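Local coordinates for erythrocyte binding antigen 140 (Plasmodium falciparum, PDB 4GF2), which probably binds a receptor on the host red-cell surface through its paired Duffy-binding-like domains, as an adhesin of erythrocyte invasion, at residues C35-K40 and N177-E182; K324-A329 and E341-Q346; Y399-D404 and L480-E485; K484-D489 and V565-K570. The protein carries 3 engineered substitutions. All blocks are in the same frame, centred on the assembly; numbering follows the deposited sequence.

The four contacts illustrate how a mostly helical, two-domain adhesin fragment is held together locally. Contact 1 lies in the first Duffy-binding-like region, on the other side of the chain's centre from the rest; its nearest atoms are about 49 Å from contact 2 and about 41 Å from contact 3. Contacts 2, 3 and 4 form one connected cluster, with centres 12 to 16 Å apart. R344 of contact 2 makes salt bridges to D401 and E485 of contact 3, P342 packs on W482, and contacts 3 and 4 share K484 and E485 on helix 478-508. Glycerol, probably from the crystallisation liquor, lies beside contacts 1 and 2.

Contact 1 of 4, residues C35-K40 and N177-E182; sequences CVPDRK and NLWIKE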
loop_
_atom_site.group_PDB
_atom_site.type_symbol
_atom_site.label_atom_id
_atom_site.label_comp_id
_atom_site.label_asym_id
_atom_site.label_seq_id
_atom_site.Cartn_x
_atom_site.Cartn_y
_atom_site.Cartn_z
ATOM N N CYS A 35 -10.466 -26.092 3.181
ATOM C CA CYS A 35 -10.963 -25.250 2.101
ATOM C C CYS A 35 -11.835 -26.071 1.166
ATOM O O CYS A 35 -11.353 -26.981 0.489
ATOM C CB CYS A 35 -9.803 -24.639 1.314
ATOM S SG CYS A 35 -8.796 -23.476 2.258
ATOM N N VAL A 36 -13.119 -25.735 1.125
ATOM C CA VAL A 36 -14.085 -26.466 0.323
ATOM C C VAL A 36 -14.498 -25.652 -0.902
ATOM O O VAL A 36 -14.704 -24.444 -0.809
ATOM C CB VAL A 36 -15.336 -26.788 1.152
ATOM C CG1 VAL A 36 -16.315 -27.617 0.341
ATOM C CG2 VAL A 36 -14.945 -27.517 2.426
ATOM N N PRO A 37 -14.618 -26.312 -2.061
ATOM C CA PRO A 37 -15.078 -25.597 -3.254
ATOM C C PRO A 37 -16.585 -25.366 -3.215
ATOM O O PRO A 37 -17.331 -26.219 -2.734
ATOM C CB PRO A 37 -14.706 -26.550 -4.393
ATOM C CG PRO A 37 -14.735 -27.902 -3.775
ATOM C CD PRO A 37 -14.310 -27.726 -2.343
ATOM N N ASP A 38 -17.028 -24.219 -3.711
ATOM C CA ASP A 38 -18.448 -23.905 -3.711
ATOM C C ASP A 38 -19.218 -24.973 -4.492
ATOM O O ASP A 38 -20.384 -25.254 -4.205
ATOM C CB ASP A 38 -18.683 -22.520 -4.313
ATOM C CG ASP A 38 -19.966 -21.883 -3.825
ATOM O OD1 ASP A 38 -20.412 -22.232 -2.713
ATOM O OD2 ASP A 38 -20.526 -21.030 -4.546
ATOM N N ARG A 39 -18.557 -25.579 -5.472
ATOM C CA ARG A 39 -19.186 -26.639 -6.247
ATOM C C ARG A 39 -19.635 -27.766 -5.322
ATOM O O ARG A 39 -20.711 -28.333 -5.500
ATOM C CB ARG A 39 -18.233 -27.181 -7.312
ATOM C CG ARG A 39 -18.839 -28.316 -8.145
ATOM C CD ARG A 39 -17.778 -29.106 -8.893
ATOM N NE ARG A 39 -16.649 -29.437 -8.031
ATOM C CZ ARG A 39 -16.663 -30.376 -7.090
ATOM N NH1 ARG A 39 -17.751 -31.100 -6.870
ATOM N NH2 ARG A 39 -15.576 -30.586 -6.363
ATOM N N LYS A 40 -18.805 -28.086 -4.332
ATOM C CA LYS A 40 -19.129 -29.125 -3.361
ATOM C C LYS A 40 -20.220 -28.656 -2.399
ATOM O O LYS A 40 -21.116 -29.416 -2.044
ATOM C CB LYS A 40 -17.881 -29.531 -2.574
ATOM C CG LYS A 40 -18.151 -30.510 -1.437
ATOM C CD LYS A 40 -18.749 -31.809 -1.962
ATOM C CE LYS A 40 -18.796 -32.892 -0.889
ATOM N NZ LYS A 40 -19.737 -32.565 0.217
ATOM N N ASN A 177 -6.671 -35.175 -3.138
ATOM C CA ASN A 177 -5.916 -35.182 -4.383
ATOM C C ASN A 177 -6.739 -34.505 -5.477
ATOM O O ASN A 177 -6.247 -33.631 -6.195
ATOM C CB ASN A 177 -5.548 -36.611 -4.791
ATOM C CG ASN A 177 -4.661 -37.309 -3.762
ATOM O OD1 ASN A 177 -4.767 -37.063 -2.557
ATOM N ND2 ASN A 177 -3.780 -38.183 -4.238
ATOM N N LEU A 178 -8.005 -34.899 -5.580
ATOM C CA LEU A 178 -8.906 -34.330 -6.574
ATOM C C LEU A 178 -9.141 -32.842 -6.327
ATOM O O LEU A 178 -9.200 -32.061 -7.272
ATOM C CB LEU A 178 -10.241 -35.078 -6.580
ATOM C CG LEU A 178 -10.169 -36.551 -6.991
ATOM C CD1 LEU A 178 -11.524 -37.236 -6.847
ATOM C CD2 LEU A 178 -9.656 -36.680 -8.413
ATOM N N TRP A 179 -9.266 -32.445 -5.063
ATOM C CA TRP A 179 -9.514 -31.040 -4.742
ATOM C C TRP A 179 -8.310 -30.173 -5.087
ATOM O O TRP A 179 -8.456 -29.102 -5.672
ATOM C CB TRP A 179 -9.886 -30.862 -3.273
ATOM C CG TRP A 179 -11.318 -31.174 -2.980
ATOM C CD1 TRP A 179 -12.193 -31.849 -3.784
ATOM C CD2 TRP A 179 -12.052 -30.815 -1.802
ATOM N NE1 TRP A 179 -13.422 -31.941 -3.174
ATOM C CE2 TRP A 179 -13.362 -31.313 -1.957
ATOM C CE3 TRP A 179 -11.727 -30.128 -0.629
ATOM C CZ2 TRP A 179 -14.344 -31.142 -0.986
ATOM C CZ3 TRP A 179 -12.704 -29.964 0.336
ATOM C CH2 TRP A 179 -13.996 -30.468 0.152
ATOM N N ILE A 180 -7.118 -30.640 -4.736
ATOM C CA ILE A 180 -5.901 -29.908 -5.063
ATOM C C ILE A 180 -5.813 -29.680 -6.575
ATOM O O ILE A 180 -5.541 -28.569 -7.030
ATOM C CB ILE A 180 -4.648 -30.644 -4.546
ATOM C CG1 ILE A 180 -4.520 -30.449 -3.031
ATOM C CG2 ILE A 180 -3.395 -30.127 -5.233
ATOM C CD1 ILE A 180 -3.314 -31.127 -2.409
ATOM N N LYS A 181 -6.065 -30.730 -7.349
ATOM C CA LYS A 181 -6.024 -30.638 -8.803
ATOM C C LYS A 181 -7.028 -29.614 -9.317
ATOM O O LYS A 181 -6.704 -28.788 -10.173
ATOM C CB LYS A 181 -6.326 -32.001 -9.431
ATOM C CG LYS A 181 -5.147 -32.962 -9.477
ATOM C CD LYS A 181 -5.638 -34.400 -9.471
ATOM C CE LYS A 181 -4.747 -35.314 -10.273
ATOM N NZ LYS A 181 -5.296 -36.698 -10.284
ATOM N N GLU A 182 -8.254 -29.687 -8.806
ATOM C CA GLU A 182 -9.310 -28.775 -9.221
ATOM C C GLU A 182 -8.916 -27.348 -8.863
ATOM O O GLU A 182 -8.996 -26.445 -9.693
ATOM C CB GLU A 182 -10.646 -29.137 -8.553
ATOM C CG GLU A 182 -11.807 -28.219 -8.957
ATOM C CD GLU A 182 -13.106 -28.531 -8.231
ATOM O OE1 GLU A 182 -13.094 -29.371 -7.307
ATOM O OE2 GLU A 182 -14.145 -27.933 -8.590
#
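R39 grips E182 side-on in a bidentate salt bridge. R39 NE gives a nearly straight bond (175°) to E182 OE2 at 3.0 Å, met on the syn side but 24° out of the carboxylate plane, while R39 NH2 reaches the syn lone pair of E182 OE1 at 2.9 Å. With CG anti to N (chi1 179°), R39 bends at chi3, which turns this edge to the carboxylate. The other donors have partners on helix 83-101: NH1 bonds S93, NH2 also pairs with D96, and the same D96 accepts from W179 NE1. P37 lies over one face of the W179 indole, its CD 3.5 Å from the six-membered-ring centroid, a CH-pi contact almost on the ring normal. V36 CG1 packs on W179 CH2, 3.7 Å away. Strand 33-37, of a two-stranded hairpin in the Duffy-binding-like domain, and the following helix 38-41 are thereby joined to helix 175-202. Two carboxylates around one buried guanidinium would be expected to keep R39 charged and its rotation fixed.

Contact 2 of 4, residues K324-A329 and E341-Q346; sequences KSWNCA and EPPRRQ. Engineered in segment 324-329: A329 (natural residue Thr).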
loop_
_atom_site.group_PDB
_atom_site.type_symbol
_atom_site.label_atom_id
_atom_site.label_comp_id
_atom_site.label_asym_id
_atom_site.label_seq_id
_atom_site.Cartn_x
_atom_site.Cartn_y
_atom_site.Cartn_z
ATOM N N LYS A 324 13.247 33.471 -3.588
ATOM C CA LYS A 324 11.999 34.071 -3.137
ATOM C C LYS A 324 12.211 34.759 -1.799
ATOM O O LYS A 324 13.039 34.335 -0.992
ATOM C CB LYS A 324 10.894 33.018 -3.011
ATOM C CG LYS A 324 10.320 32.559 -4.340
ATOM C CD LYS A 324 8.946 31.920 -4.172
ATOM C CE LYS A 324 8.324 31.581 -5.521
ATOM N NZ LYS A 324 6.938 31.050 -5.401
ATOM N N SER A 325 11.463 35.832 -1.572
ATOM C CA SER A 325 11.497 36.517 -0.292
ATOM C C SER A 325 10.765 35.684 0.747
ATOM O O SER A 325 9.987 34.791 0.410
ATOM C CB SER A 325 10.839 37.895 -0.403
ATOM O OG SER A 325 11.580 38.748 -1.257
ATOM N N TRP A 326 11.023 35.971 2.015
ATOM C CA TRP A 326 10.234 35.389 3.087
ATOM C C TRP A 326 8.837 35.984 3.027
ATOM O O TRP A 326 8.671 37.169 2.741
ATOM C CB TRP A 326 10.892 35.660 4.438
ATOM C CG TRP A 326 12.076 34.781 4.676
ATOM C CD1 TRP A 326 13.282 34.836 4.039
ATOM C CD2 TRP A 326 12.166 33.701 5.610
ATOM N NE1 TRP A 326 14.118 33.860 4.522
ATOM C CE2 TRP A 326 13.456 33.148 5.487
ATOM C CE3 TRP A 326 11.281 33.150 6.541
ATOM C CZ2 TRP A 326 13.881 32.070 6.259
ATOM C CZ3 TRP A 326 11.707 32.082 7.308
ATOM C CH2 TRP A 326 12.995 31.553 7.161
ATOM N N ASN A 327 7.834 35.152 3.276
ATOM C CA ASN A 327 6.446 35.577 3.205
ATOM C C ASN A 327 5.854 35.779 4.592
ATOM O O ASN A 327 5.610 34.818 5.312
ATOM C CB ASN A 327 5.626 34.548 2.423
ATOM C CG ASN A 327 4.146 34.870 2.402
ATOM O OD1 ASN A 327 3.735 35.993 2.690
ATOM N ND2 ASN A 327 3.333 33.880 2.060
ATOM N N CYS A 328 5.620 37.037 4.954
ATOM C CA CYS A 328 5.048 37.377 6.256
ATOM C C CYS A 328 3.639 37.951 6.107
ATOM O O CYS A 328 3.189 38.712 6.962
ATOM C CB CYS A 328 5.923 38.415 6.975
ATOM S SG CYS A 328 7.697 38.040 7.058
ATOM N N ALA A 329 2.943 37.592 5.032
ATOM C CA ALA A 329 1.658 38.224 4.730
ATOM C C ALA A 329 0.615 37.282 4.122
ATOM O O ALA A 329 -0.281 37.727 3.407
ATOM C CB ALA A 329 1.879 39.415 3.810
ATOM N N GLU A 341 7.035 32.725 6.544
ATOM C CA GLU A 341 7.215 31.454 5.860
ATOM C C GLU A 341 8.568 31.427 5.158
ATOM O O GLU A 341 8.911 32.359 4.438
ATOM C CB GLU A 341 6.088 31.250 4.848
ATOM C CG GLU A 341 6.058 29.883 4.192
ATOM C CD GLU A 341 4.915 29.748 3.202
ATOM O OE1 GLU A 341 4.243 30.766 2.926
ATOM O OE2 GLU A 341 4.689 28.626 2.700
ATOM N N PRO A 342 9.354 30.365 5.381
ATOM C CA PRO A 342 10.634 30.258 4.674
ATOM C C PRO A 342 10.424 29.967 3.194
ATOM O O PRO A 342 9.487 29.249 2.845
ATOM C CB PRO A 342 11.316 29.061 5.352
ATOM C CG PRO A 342 10.568 28.841 6.623
ATOM C CD PRO A 342 9.173 29.281 6.358
ATOM N N PRO A 343 11.277 30.530 2.329
ATOM C CA PRO A 343 11.212 30.217 0.896
ATOM C C PRO A 343 11.205 28.714 0.642
ATOM O O PRO A 343 10.505 28.231 -0.246
ATOM C CB PRO A 343 12.490 30.849 0.351
ATOM C CG PRO A 343 12.739 32.012 1.260
ATOM C CD PRO A 343 12.267 31.583 2.622
ATOM N N ARG A 344 11.991 27.986 1.426
ATOM C CA ARG A 344 12.059 26.537 1.330
ATOM C C ARG A 344 10.679 25.911 1.540
ATOM O O ARG A 344 10.316 24.954 0.862
ATOM C CB ARG A 344 13.055 26.004 2.365
ATOM C CG ARG A 344 13.212 24.492 2.392
ATOM C CD ARG A 344 13.895 24.042 3.678
ATOM N NE ARG A 344 13.267 24.645 4.850
ATOM C CZ ARG A 344 12.079 24.293 5.334
ATOM N NH1 ARG A 344 11.371 23.327 4.755
ATOM N NH2 ARG A 344 11.594 24.914 6.399
ATOM N N ARG A 345 9.906 26.458 2.472
ATOM C CA ARG A 345 8.567 25.945 2.755
ATOM C C ARG A 345 7.590 26.308 1.641
ATOM O O ARG A 345 6.677 25.541 1.326
ATOM C CB ARG A 345 8.064 26.484 4.095
ATOM C CG ARG A 345 6.591 26.197 4.385
ATOM C CD ARG A 345 6.306 24.708 4.487
ATOM N NE ARG A 345 4.884 24.443 4.709
ATOM C CZ ARG A 345 3.976 24.322 3.745
ATOM N NH1 ARG A 345 4.320 24.441 2.470
ATOM N NH2 ARG A 345 2.713 24.081 4.055
ATOM N N GLN A 346 7.788 27.480 1.050
ATOM C CA GLN A 346 6.939 27.961 -0.032
ATOM C C GLN A 346 7.096 27.111 -1.285
ATOM O O GLN A 346 6.201 27.067 -2.125
ATOM C CB GLN A 346 7.290 29.412 -0.373
ATOM C CG GLN A 346 7.086 30.393 0.765
ATOM C CD GLN A 346 7.576 31.788 0.426
ATOM O OE1 GLN A 346 7.421 32.257 -0.701
ATOM N NE2 GLN A 346 8.172 32.458 1.403
#
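The W326 indole lies across two consecutive prolines, both on the same face. P343 CD sits 3.4 Å from the centroid of the five-membered ring and P342 CA 3.5 Å from that of the six-membered ring, so each half of the indole has its own CH-pi partner. A chi2 of 70° turns the W326 ring face to the prolines. P342 CG also packs on W326 CZ3. Beside these CH-pi contacts, N327 and E341 form a single antiparallel bridge, a hydrogen-bonded pair: E341 N donates to N327 O at 2.8 Å, and N327 N donates to a lone pair of E341 O at 3.2 Å. The extended Q346 side chain ties the two segments together. Its NE2 gives one bond to S325 O at 3.1 Å and another to E341 O, arriving 58° above that carbonyl plane, so E341 O takes two donors. N327 OD1 closes an Asx turn by accepting from the backbone N of A329, an engineered residue. The disulfide C328-C340 closes the intervening loop. Within the second Duffy-binding-like region, the unit includes the start of helix 343-346, with P342 at its N-cap position, and packs against helices 478-508 and 518-548: W326 meets W486 edge-to-face and bonds D489 through NE1, P342 rests on W482, and E535 touches W326.

Contact 3 of 4, residues Y399-D404 and L480-E485; sequences YADLAD and LRWFKE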
loop_
_atom_site.group_PDB
_atom_site.type_symbol
_atom_site.label_atom_id
_atom_site.label_comp_id
_atom_site.label_asym_id
_atom_site.label_seq_id
_atom_site.Cartn_x
_atom_site.Cartn_y
_atom_site.Cartn_z
ATOM N N TYR A 399 11.982 17.977 6.329
ATOM C CA TYR A 399 11.484 16.800 7.025
ATOM C C TYR A 399 10.492 17.201 8.115
ATOM O O TYR A 399 9.398 16.643 8.213
ATOM C CB TYR A 399 12.647 16.032 7.647
ATOM C CG TYR A 399 12.213 14.933 8.583
ATOM C CD1 TYR A 399 11.530 13.825 8.105
ATOM C CD2 TYR A 399 12.487 15.001 9.943
ATOM C CE1 TYR A 399 11.130 12.815 8.951
ATOM C CE2 TYR A 399 12.092 13.990 10.798
ATOM C CZ TYR A 399 11.412 12.899 10.295
ATOM O OH TYR A 399 11.014 11.886 11.133
ATOM N N ALA A 400 10.882 18.172 8.934
ATOM C CA ALA A 400 10.046 18.624 10.040
ATOM C C ALA A 400 8.777 19.317 9.537
ATOM O O ALA A 400 7.714 19.196 10.144
ATOM C CB ALA A 400 10.833 19.555 10.940
ATOM N N ASP A 401 8.889 20.052 8.436
ATOM C CA ASP A 401 7.727 20.711 7.858
ATOM C C ASP A 401 6.731 19.666 7.374
ATOM O O ASP A 401 5.521 19.830 7.524
ATOM C CB ASP A 401 8.128 21.622 6.697
ATOM C CG ASP A 401 8.672 22.960 7.159
ATOM O OD1 ASP A 401 8.431 23.346 8.323
ATOM O OD2 ASP A 401 9.331 23.638 6.346
ATOM N N LEU A 402 7.244 18.588 6.790
ATOM C CA LEU A 402 6.385 17.511 6.321
ATOM C C LEU A 402 5.629 16.923 7.497
ATOM O O LEU A 402 4.421 16.693 7.420
ATOM C CB LEU A 402 7.204 16.428 5.628
ATOM C CG LEU A 402 7.761 16.808 4.257
ATOM C CD1 LEU A 402 8.791 15.790 3.793
ATOM C CD2 LEU A 402 6.636 16.926 3.249
ATOM N N ALA A 403 6.350 16.694 8.592
ATOM C CA ALA A 403 5.749 16.179 9.811
ATOM C C ALA A 403 4.613 17.091 10.272
ATOM O O ALA A 403 3.544 16.619 10.661
ATOM C CB ALA A 403 6.798 16.062 10.896
ATOM N N ASP A 404 4.851 18.396 10.227
ATOM C CA ASP A 404 3.849 19.365 10.660
ATOM C C ASP A 404 2.639 19.375 9.738
ATOM O O ASP A 404 1.522 19.671 10.168
ATOM C CB ASP A 404 4.457 20.765 10.726
ATOM C CG ASP A 404 5.056 21.072 12.082
ATOM O OD1 ASP A 404 4.363 20.842 13.093
ATOM O OD2 ASP A 404 6.215 21.536 12.138
ATOM N N LEU A 480 9.515 28.227 15.735
ATOM C CA LEU A 480 10.831 28.309 16.354
ATOM C C LEU A 480 11.900 27.777 15.404
ATOM O O LEU A 480 13.002 28.323 15.328
ATOM C CB LEU A 480 10.855 27.537 17.677
ATOM C CG LEU A 480 10.025 28.142 18.813
ATOM C CD1 LEU A 480 10.007 27.221 20.025
ATOM C CD2 LEU A 480 10.559 29.511 19.199
ATOM N N ARG A 481 11.570 26.716 14.674
ATOM C CA ARG A 481 12.500 26.159 13.703
ATOM C C ARG A 481 12.721 27.151 12.574
ATOM O O ARG A 481 13.839 27.313 12.088
ATOM C CB ARG A 481 11.971 24.844 13.140
ATOM C CG ARG A 481 11.645 23.803 14.197
ATOM C CD ARG A 481 11.466 22.428 13.578
ATOM N NE ARG A 481 10.662 22.462 12.357
ATOM C CZ ARG A 481 9.357 22.207 12.291
ATOM N NH1 ARG A 481 8.666 21.894 13.382
ATOM N NH2 ARG A 481 8.737 22.263 11.119
ATOM N N TRP A 482 11.648 27.821 12.164
ATOM C CA TRP A 482 11.716 28.769 11.061
ATOM C C TRP A 482 12.485 30.014 11.460
ATOM O O TRP A 482 13.300 30.518 10.692
ATOM C CB TRP A 482 10.310 29.151 10.596
ATOM C CG TRP A 482 9.613 28.042 9.897
ATOM C CD1 TRP A 482 10.123 26.808 9.603
ATOM C CD2 TRP A 482 8.274 28.055 9.389
ATOM N NE1 TRP A 482 9.183 26.054 8.946
ATOM C CE2 TRP A 482 8.040 26.796 8.804
ATOM C CE3 TRP A 482 7.253 29.009 9.375
ATOM C CZ2 TRP A 482 6.826 26.467 8.214
ATOM C CZ3 TRP A 482 6.049 28.679 8.788
ATOM C CH2 TRP A 482 5.845 27.420 8.215
ATOM N N PHE A 483 12.215 30.505 12.664
ATOM C CA PHE A 483 12.877 31.696 13.180
ATOM C C PHE A 483 14.393 31.537 13.086
ATOM O O PHE A 483 15.092 32.423 12.592
ATOM C CB PHE A 483 12.466 31.935 14.635
ATOM C CG PHE A 483 12.898 33.270 15.187
ATOM C CD1 PHE A 483 13.352 34.279 14.352
ATOM C CD2 PHE A 483 12.853 33.510 16.548
ATOM C CE1 PHE A 483 13.746 35.500 14.867
ATOM C CE2 PHE A 483 13.247 34.729 17.068
ATOM C CZ PHE A 483 13.694 35.724 16.226
ATOM N N LYS A 484 14.896 30.402 13.560
ATOM C CA LYS A 484 16.321 30.106 13.486
ATOM C C LYS A 484 16.784 29.997 12.034
ATOM O O LYS A 484 17.859 30.479 11.682
ATOM C CB LYS A 484 16.645 28.812 14.238
ATOM C CG LYS A 484 17.591 27.893 13.487
ATOM C CD LYS A 484 18.073 26.740 14.353
ATOM C CE LYS A 484 18.409 25.521 13.510
ATOM N NZ LYS A 484 19.337 25.838 12.389
ATOM N N GLU A 485 15.972 29.356 11.197
ATOM C CA GLU A 485 16.289 29.226 9.779
ATOM C C GLU A 485 16.442 30.611 9.162
ATOM O O GLU A 485 17.309 30.838 8.318
ATOM C CB GLU A 485 15.193 28.438 9.049
ATOM C CG GLU A 485 15.523 28.090 7.597
ATOM C CD GLU A 485 14.395 27.344 6.892
ATOM O OE1 GLU A 485 13.404 26.976 7.561
ATOM O OE2 GLU A 485 14.501 27.123 5.664
HETATM O O HOH W 1 11.286 23.106 9.773
#
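Segments 399-404 and 480-485, of helices 388-407 and 478-508, run roughly antiparallel, 152° between their directions, with axes 11.7 Å apart and A400 nearest R481 in the backbone register. This pairing belongs to the helical bundle of the second Duffy-binding-like region, and polar side chains span the gap between the axes through a buried salt-bridge network of D401, D404 and R481. R481 and D404 meet tip to tip with their planes 15° apart: NH1 and NH2 both converge on D404 OD2, each at 2.8 Å, almost along its C-O axis. A bend at chi3 (-44°) brings the guanidinium of R481 here and lays one face over A400 CB, 3.2 Å from NE. NH2 also forms a weak bond to D401 OD1. D401 OD2 pairs with R344, and Q478 also donates to OD1. A water accepts from R481 NE at 2.7 Å. W482 completes the set, its NE1 donating to the syn lone pair of D401 OD1 at 2.9 Å, close to the indole plane.

Contact 4 of 4, residues K484-D489 and V565-K570; sequences KEWGDD and VYLKEK
With chi1 at 136°, away from the usual staggered values, and the next two torsions extended, the K484 side chain runs past the C-terminal end of segment 565-570, where its CD packs against K570 O at 3.5 Å and K570 CB at 3.8 Å. L567 puts CG anti to its carbonyl carbon (chi1 -76°) and points CD2 at the backbone, 4.2 Å from both K484 CA and G487 CA; its other methyl, CD1, lies 4.2 Å from W486 CZ3. Y566 OH comes within 4.0 Å of K484 CB and is hydrogen-bonded to L480 O, one turn back. Segments 484-489 and 565-570 cross with 70° between their directions and axes 9.2 Å apart, short helix 563-570 packing on long helix 478-508 of the second Duffy-binding-like region. K484 NZ forms a weak salt bridge with D488, and K570 NZ pairs with E557. Between the segments themselves the contact is thus van der Waals packing, with polar links at its borders, S571 OG to K484 O and D488 OD1 to E573 N.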
loop_
_atom_site.group_PDB
_atom_site.type_symbol
_atom_site.label_atom_id
_atom_site.label_comp_id
_atom_site.label_asym_id
_atom_site.label_seq_id
_atom_site.Cartn_x
_atom_site.Cartn_y
_atom_site.Cartn_z
ATOM N N LYS A 484 14.896 30.402 13.560
ATOM C CA LYS A 484 16.321 30.106 13.486
ATOM C C LYS A 484 16.784 29.997 12.034
ATOM O O LYS A 484 17.859 30.479 11.682
ATOM C CB LYS A 484 16.645 28.812 14.238
ATOM C CG LYS A 484 17.591 27.893 13.487
ATOM C CD LYS A 484 18.073 26.740 14.353
ATOM C CE LYS A 484 18.409 25.521 13.510
ATOM N NZ LYS A 484 19.337 25.838 12.389
ATOM N N GLU A 485 15.972 29.356 11.197
ATOM C CA GLU A 485 16.289 29.226 9.779
ATOM C C GLU A 485 16.442 30.611 9.162
ATOM O O GLU A 485 17.309 30.838 8.318
ATOM C CB GLU A 485 15.193 28.438 9.049
ATOM C CG GLU A 485 15.523 28.090 7.597
ATOM C CD GLU A 485 14.395 27.344 6.892
ATOM O OE1 GLU A 485 13.404 26.976 7.561
ATOM O OE2 GLU A 485 14.501 27.123 5.664
ATOM N N TRP A 486 15.589 31.536 9.591
ATOM C CA TRP A 486 15.638 32.906 9.103
ATOM C C TRP A 486 16.937 33.574 9.542
ATOM O O TRP A 486 17.586 34.265 8.757
ATOM C CB TRP A 486 14.436 33.696 9.621
ATOM C CG TRP A 486 14.461 35.141 9.245
ATOM C CD1 TRP A 486 13.815 35.725 8.198
ATOM C CD2 TRP A 486 15.170 36.189 9.916
ATOM N NE1 TRP A 486 14.076 37.073 8.174
ATOM C CE2 TRP A 486 14.906 37.383 9.219
ATOM C CE3 TRP A 486 16.002 36.235 11.037
ATOM C CZ2 TRP A 486 15.447 38.606 9.603
ATOM C CZ3 TRP A 486 16.538 37.452 11.418
ATOM C CH2 TRP A 486 16.258 38.619 10.703
ATOM N N GLY A 487 17.311 33.358 10.799
ATOM C CA GLY A 487 18.547 33.898 11.334
ATOM C C GLY A 487 19.748 33.498 10.496
ATOM O O GLY A 487 20.479 34.356 9.997
ATOM N N ASP A 488 19.949 32.192 10.337
ATOM C CA ASP A 488 21.067 31.687 9.549
ATOM C C ASP A 488 21.048 32.261 8.138
ATOM O O ASP A 488 22.094 32.585 7.578
ATOM C CB ASP A 488 21.034 30.160 9.480
ATOM C CG ASP A 488 21.414 29.508 10.792
ATOM O OD1 ASP A 488 22.123 30.153 11.591
ATOM O OD2 ASP A 488 21.009 28.349 11.019
ATOM N N ASP A 489 19.854 32.382 7.568
ATOM C CA ASP A 489 19.702 32.908 6.221
ATOM C C ASP A 489 20.096 34.377 6.185
ATOM O O ASP A 489 20.765 34.826 5.259
ATOM C CB ASP A 489 18.260 32.737 5.740
ATOM C CG ASP A 489 18.038 33.299 4.350
ATOM O OD1 ASP A 489 18.568 32.716 3.384
ATOM O OD2 ASP A 489 17.328 34.317 4.219
ATOM N N VAL A 565 18.774 36.567 21.581
ATOM C CA VAL A 565 19.696 35.623 22.200
ATOM C C VAL A 565 19.457 34.233 21.634
ATOM O O VAL A 565 20.397 33.523 21.276
ATOM C CB VAL A 565 19.537 35.588 23.729
ATOM C CG1 VAL A 565 20.268 34.386 24.313
ATOM C CG2 VAL A 565 20.045 36.886 24.345
ATOM N N TYR A 566 18.190 33.849 21.559
ATOM C CA TYR A 566 17.810 32.578 20.964
ATOM C C TYR A 566 18.441 32.424 19.584
ATOM O O TYR A 566 18.907 31.343 19.222
ATOM C CB TYR A 566 16.288 32.481 20.867
ATOM C CG TYR A 566 15.795 31.362 19.981
ATOM C CD1 TYR A 566 15.580 30.089 20.489
ATOM C CD2 TYR A 566 15.540 31.583 18.635
ATOM C CE1 TYR A 566 15.125 29.065 19.678
ATOM C CE2 TYR A 566 15.087 30.569 17.818
ATOM C CZ TYR A 566 14.881 29.312 18.343
ATOM O OH TYR A 566 14.430 28.305 17.524
ATOM N N LEU A 567 18.468 33.511 18.819
ATOM C CA LEU A 567 19.053 33.480 17.485
ATOM C C LEU A 567 20.556 33.231 17.545
ATOM O O LEU A 567 21.052 32.276 16.952
ATOM C CB LEU A 567 18.776 34.786 16.737
ATOM C CG LEU A 567 17.362 34.977 16.187
ATOM C CD1 LEU A 567 17.267 36.298 15.442
ATOM C CD2 LEU A 567 16.965 33.825 15.275
ATOM N N LYS A 568 21.275 34.091 18.263
ATOM C CA LYS A 568 22.732 33.992 18.340
ATOM C C LYS A 568 23.181 32.592 18.749
ATOM O O LYS A 568 24.263 32.149 18.370
ATOM C CB LYS A 568 23.297 35.026 19.319
ATOM C CG LYS A 568 24.162 36.102 18.670
ATOM C CD LYS A 568 25.556 36.153 19.288
ATOM C CE LYS A 568 26.359 34.901 18.969
ATOM N NZ LYS A 568 27.720 34.930 19.572
ATOM N N GLU A 569 22.349 31.899 19.520
ATOM C CA GLU A 569 22.681 30.555 19.981
ATOM C C GLU A 569 22.347 29.489 18.941
ATOM O O GLU A 569 23.230 28.765 18.477
ATOM C CB GLU A 569 21.952 30.244 21.289
ATOM C CG GLU A 569 22.461 31.038 22.481
ATOM C CD GLU A 569 21.858 30.572 23.790
ATOM O OE1 GLU A 569 20.887 29.787 23.752
ATOM O OE2 GLU A 569 22.358 30.986 24.860
ATOM N N LYS A 570 21.071 29.396 18.579
ATOM C CA LYS A 570 20.600 28.366 17.655
ATOM C C LYS A 570 21.109 28.575 16.228
ATOM O O LYS A 570 21.303 27.612 15.487
ATOM C CB LYS A 570 19.072 28.317 17.655
ATOM C CG LYS A 570 18.466 27.771 18.938
ATOM C CD LYS A 570 18.700 26.272 19.072
ATOM C CE LYS A 570 17.986 25.704 20.289
ATOM N NZ LYS A 570 18.084 24.219 20.353
#